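Glyoxalase III (glutathione-independent) (Candida albicans, PDB 4LRU) converts methylglyoxal to D-lactate in a single step without glutathione, detoxifying the methylglyoxal that the yeast cell itself produces. Local coordinates at residues A[156-168]-A[188-202]. Residues are numbered along the deposited sequence; the frame is centred on the assembly and turned at random. Where two conformers were deposited one is given.
Sequences PLIKGKKITGFTD and IKQVAEKEGATYIEP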
# COMPACT_ATOMS: atom_id res chain seq x y z
N PRO A 156 -8.08 14.34 -10.53
CA PRO A 156 -7.62 13.25 -9.69
C PRO A 156 -6.87 12.20 -10.50
O PRO A 156 -7.29 11.83 -11.61
CB PRO A 156 -8.92 12.69 -9.11
CG PRO A 156 -9.80 13.89 -9.03
CD PRO A 156 -9.48 14.72 -10.24
N LEU A 157 -5.75 11.76 -9.96
CA LEU A 157 -4.92 10.78 -10.65
C LEU A 157 -5.69 9.53 -11.10
O LEU A 157 -5.43 8.98 -12.17
CB LEU A 157 -3.74 10.40 -9.76
CG LEU A 157 -2.65 9.60 -10.49
CD1 LEU A 157 -1.29 9.96 -9.92
CD2 LEU A 157 -2.90 8.12 -10.36
N ILE A 158 -6.65 9.09 -10.29
CA ILE A 158 -7.45 7.92 -10.65
C ILE A 158 -8.80 8.24 -11.26
O ILE A 158 -9.61 7.34 -11.44
CB ILE A 158 -7.62 6.93 -9.48
CG1 ILE A 158 -8.40 7.56 -8.32
CG2 ILE A 158 -6.27 6.42 -9.06
CD1 ILE A 158 -8.83 6.56 -7.25
N LYS A 159 -9.04 9.49 -11.62
CA LYS A 159 -10.29 9.82 -12.32
C LYS A 159 -10.39 8.98 -13.58
O LYS A 159 -9.46 8.95 -14.38
CB LYS A 159 -10.37 11.31 -12.70
CG LYS A 159 -11.68 11.68 -13.38
CD LYS A 159 -11.87 13.18 -13.50
CE LYS A 159 -13.21 13.57 -14.13
NZ LYS A 159 -14.38 13.14 -13.33
N GLY A 160 -11.51 8.29 -13.76
CA GLY A 160 -11.74 7.53 -14.99
C GLY A 160 -10.96 6.22 -15.06
O GLY A 160 -10.99 5.55 -16.11
N LYS A 161 -10.31 5.85 -13.96
CA LYS A 161 -9.51 4.63 -13.86
C LYS A 161 -10.25 3.59 -13.03
O LYS A 161 -11.13 3.92 -12.23
CB LYS A 161 -8.16 4.90 -13.20
CG LYS A 161 -7.32 5.96 -13.89
CD LYS A 161 -6.88 5.55 -15.29
CE LYS A 161 -5.71 6.42 -15.74
NZ LYS A 161 -5.67 6.59 -17.22
N LYS A 162 -9.89 2.33 -13.23
CA LYS A 162 -10.43 1.23 -12.44
C LYS A 162 -9.44 0.86 -11.35
O LYS A 162 -8.24 0.71 -11.61
CB LYS A 162 -10.68 0.01 -13.34
CG LYS A 162 -11.77 0.24 -14.37
CD LYS A 162 -11.99 -1.01 -15.21
CE LYS A 162 -12.57 -0.70 -16.58
NZ LYS A 162 -13.52 0.44 -16.57
N ILE A 163 -9.94 0.74 -10.12
CA ILE A 163 -9.16 0.26 -9.01
C ILE A 163 -9.95 -0.74 -8.19
O ILE A 163 -11.17 -0.85 -8.31
CB ILE A 163 -8.73 1.40 -8.07
CG1 ILE A 163 -9.94 2.04 -7.38
CG2 ILE A 163 -7.87 2.41 -8.81
CD1 ILE A 163 -9.55 2.84 -6.16
N THR A 164 -9.23 -1.51 -7.39
CA THR A 164 -9.85 -2.28 -6.33
C THR A 164 -9.13 -1.99 -5.02
O THR A 164 -8.26 -1.12 -4.95
CB THR A 164 -9.85 -3.78 -6.66
OG1 THR A 164 -10.75 -4.46 -5.77
CG2 THR A 164 -8.47 -4.37 -6.55
N GLY A 165 -9.54 -2.68 -3.97
CA GLY A 165 -9.02 -2.46 -2.62
C GLY A 165 -9.96 -3.13 -1.63
O GLY A 165 -10.93 -3.78 -2.03
N PHE A 166 -9.70 -2.92 -0.35
CA PHE A 166 -10.39 -3.68 0.69
C PHE A 166 -11.90 -3.46 0.62
O PHE A 166 -12.38 -2.35 0.41
CB PHE A 166 -9.84 -3.31 2.07
CG PHE A 166 -10.08 -4.38 3.11
CD1 PHE A 166 -9.33 -5.54 3.11
CD2 PHE A 166 -11.11 -4.26 4.03
CE1 PHE A 166 -9.54 -6.52 4.04
CE2 PHE A 166 -11.32 -5.24 4.98
CZ PHE A 166 -10.55 -6.37 4.98
N THR A 167 -12.65 -4.54 0.74
CA THR A 167 -14.09 -4.51 0.49
C THR A 167 -14.87 -3.92 1.66
O THR A 167 -14.47 -4.04 2.82
CB THR A 167 -14.67 -5.91 0.18
OG1 THR A 167 -14.60 -6.74 1.35
CG2 THR A 167 -13.94 -6.57 -1.00
N ASP A 168 -16.01 -3.31 1.36
CA ASP A 168 -16.93 -2.87 2.40
C ASP A 168 -17.32 -4.02 3.34
O ASP A 168 -17.38 -3.84 4.55
CB ASP A 168 -18.18 -2.27 1.79
CG ASP A 168 -17.92 -0.94 1.08
OD1 ASP A 168 -16.80 -0.41 1.14
OD2 ASP A 168 -18.88 -0.43 0.47
N ILE A 188 -12.43 1.99 0.32
CA ILE A 188 -11.80 2.20 -0.96
C ILE A 188 -12.84 2.45 -2.05
O ILE A 188 -12.60 3.25 -2.96
CB ILE A 188 -10.82 1.08 -1.32
CG1 ILE A 188 -9.66 1.01 -0.29
CG2 ILE A 188 -10.26 1.30 -2.71
CD1 ILE A 188 -9.07 2.37 0.08
N LYS A 189 -14.00 1.79 -1.95
CA LYS A 189 -15.11 2.08 -2.84
C LYS A 189 -15.43 3.58 -2.77
O LYS A 189 -15.51 4.25 -3.79
CB LYS A 189 -16.33 1.25 -2.47
CG LYS A 189 -17.46 1.34 -3.49
CD LYS A 189 -18.60 0.38 -3.15
CE LYS A 189 -19.68 0.41 -4.22
NZ LYS A 189 -20.73 -0.62 -3.98
N GLN A 190 -15.57 4.10 -1.55
CA GLN A 190 -15.86 5.52 -1.34
C GLN A 190 -14.75 6.42 -1.88
O GLN A 190 -15.02 7.50 -2.41
CB GLN A 190 -16.08 5.79 0.16
CG GLN A 190 -17.40 5.25 0.69
CD GLN A 190 -17.57 5.52 2.18
OE1 GLN A 190 -16.70 5.20 2.98
NE2 GLN A 190 -18.69 6.14 2.55
N VAL A 191 -13.50 6.00 -1.74
CA VAL A 191 -12.38 6.73 -2.34
C VAL A 191 -12.54 6.82 -3.84
O VAL A 191 -12.38 7.90 -4.43
CB VAL A 191 -11.02 6.10 -2.00
CG1 VAL A 191 -9.90 6.77 -2.79
CG2 VAL A 191 -10.73 6.19 -0.50
N ALA A 192 -12.83 5.69 -4.48
CA ALA A 192 -13.13 5.69 -5.91
C ALA A 192 -14.27 6.66 -6.23
O ALA A 192 -14.18 7.46 -7.16
CB ALA A 192 -13.46 4.28 -6.39
N GLU A 193 -15.37 6.62 -5.47
CA GLU A 193 -16.50 7.49 -5.75
C GLU A 193 -16.08 8.95 -5.65
O GLU A 193 -16.48 9.79 -6.47
CB GLU A 193 -17.65 7.21 -4.77
CG GLU A 193 -18.91 8.01 -5.07
CD GLU A 193 -19.88 8.06 -3.90
OE1 GLU A 193 -19.55 7.55 -2.80
OE2 GLU A 193 -20.98 8.63 -4.08
N LYS A 194 -15.29 9.27 -4.63
CA LYS A 194 -14.87 10.65 -4.39
C LYS A 194 -14.04 11.18 -5.55
O LYS A 194 -14.14 12.37 -5.93
CB LYS A 194 -14.04 10.70 -3.10
CG LYS A 194 -13.51 12.09 -2.75
CD LYS A 194 -12.73 12.08 -1.45
CE LYS A 194 -12.11 13.43 -1.15
NZ LYS A 194 -11.71 13.53 0.28
N GLU A 195 -13.17 10.32 -6.07
CA GLU A 195 -12.18 10.71 -7.07
C GLU A 195 -12.67 10.53 -8.51
O GLU A 195 -11.98 10.93 -9.45
CB GLU A 195 -10.90 9.91 -6.88
CG GLU A 195 -10.23 10.04 -5.50
CD GLU A 195 -9.99 11.47 -5.07
OE1 GLU A 195 -9.69 12.32 -5.95
OE2 GLU A 195 -10.09 11.75 -3.84
N GLY A 196 -13.85 9.94 -8.70
CA GLY A 196 -14.38 9.70 -10.04
C GLY A 196 -13.77 8.47 -10.70
O GLY A 196 -13.78 8.36 -11.94
N ALA A 197 -13.30 7.54 -9.87
CA ALA A 197 -12.78 6.26 -10.35
C ALA A 197 -13.90 5.24 -10.34
O ALA A 197 -14.98 5.49 -9.80
CB ALA A 197 -11.64 5.79 -9.46
N THR A 198 -13.61 4.06 -10.89
CA THR A 198 -14.53 2.93 -10.84
C THR A 198 -13.92 1.89 -9.92
O THR A 198 -12.82 1.40 -10.16
CB THR A 198 -14.76 2.34 -12.25
OG1 THR A 198 -15.42 3.31 -13.07
CG2 THR A 198 -15.61 1.10 -12.17
N TYR A 199 -14.64 1.55 -8.85
CA TYR A 199 -14.21 0.49 -7.96
C TYR A 199 -14.69 -0.86 -8.51
O TYR A 199 -15.87 -1.05 -8.81
CB TYR A 199 -14.76 0.71 -6.56
CG TYR A 199 -14.43 -0.38 -5.58
CD1 TYR A 199 -13.20 -0.41 -4.94
CD2 TYR A 199 -15.33 -1.40 -5.31
CE1 TYR A 199 -12.88 -1.41 -4.04
CE2 TYR A 199 -15.02 -2.40 -4.41
CZ TYR A 199 -13.80 -2.40 -3.77
OH TYR A 199 -13.50 -3.41 -2.89
N ILE A 200 -13.74 -1.79 -8.64
CA ILE A 200 -14.05 -3.15 -9.06
C ILE A 200 -14.02 -4.07 -7.84
O ILE A 200 -12.98 -4.23 -7.20
CB ILE A 200 -13.02 -3.66 -10.09
CG1 ILE A 200 -12.86 -2.68 -11.26
CG2 ILE A 200 -13.43 -5.04 -10.60
CD1 ILE A 200 -14.12 -2.47 -12.05
N GLU A 201 -15.17 -4.66 -7.52
CA GLU A 201 -15.29 -5.47 -6.31
C GLU A 201 -14.94 -6.93 -6.63
O GLU A 201 -15.47 -7.50 -7.58
CB GLU A 201 -16.72 -5.38 -5.75
CG GLU A 201 -17.01 -6.32 -4.60
CD GLU A 201 -17.22 -5.61 -3.27
OE1 GLU A 201 -17.59 -4.42 -3.28
OE2 GLU A 201 -17.03 -6.26 -2.22
N PRO A 202 -14.04 -7.54 -5.84
CA PRO A 202 -13.79 -8.97 -6.00
C PRO A 202 -15.05 -9.78 -5.68
O PRO A 202 -15.98 -9.28 -5.03
CB PRO A 202 -12.71 -9.25 -4.96
CG PRO A 202 -12.99 -8.25 -3.89
CD PRO A 202 -13.38 -7.01 -4.64
O HOH W 1 -13.50 13.32 -10.39
O HOH W 2 -14.56 -0.78 -0.53
O HOH W 3 -12.13 -0.25 2.23
O HOH W 4 -16.56 -2.90 -1.32
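Ile163 reaches the helix 188-195 through CD1, which lies 3.8 Å from Ile188 CG2, the two side chains crossing at about a right angle; Ala192 CB borders the same methyl. With chi1 at 66°, CG1 of Ile163 sits between its backbone N and carbonyl carbon, and the extended chi2 carries CD1 to the helix. Farther along, Ile158 lays CG1 against Glu195 CB (3.7 Å) and CD1 against Ala197 CB, while the Glu195 carboxylate turns to Asn147 N through OE2. Next to the helix the backbones pair as a short two-stranded parallel sheet: Thr198 N donates to Lys161 O, Ile163 N to Thr198 O and Ile200 N to Ile163 O, all with N-H...O angles of at least 166°. In this DJ-1 superfamily fold the pair is separate from the central mixed sheet, although Lys162 N and Thr164 N hydrogen-bond to Asp213 OD2 and Thr218 OG1, side-chain atoms on its strands. Thr164 OG1 donates to Ile200 O (2.7 Å) almost in line with the carbonyl. The Tyr199 ring spans from strand to loop, Lys189 CA above one face near the rim, and its OH donates to Gly165 O (2.7 Å) from 39° out of the carbonyl plane. Next in sequence, Phe166 meets the ring of His140, an inferred active-site residue. Two waters accept hydrogen bonds from Ile188 N and Lys189 N, respectively, and both donate to Phe166 O; the water on Lys189 N also donates to Asp168 OD1, its oxygen 2.8 Å from that atom.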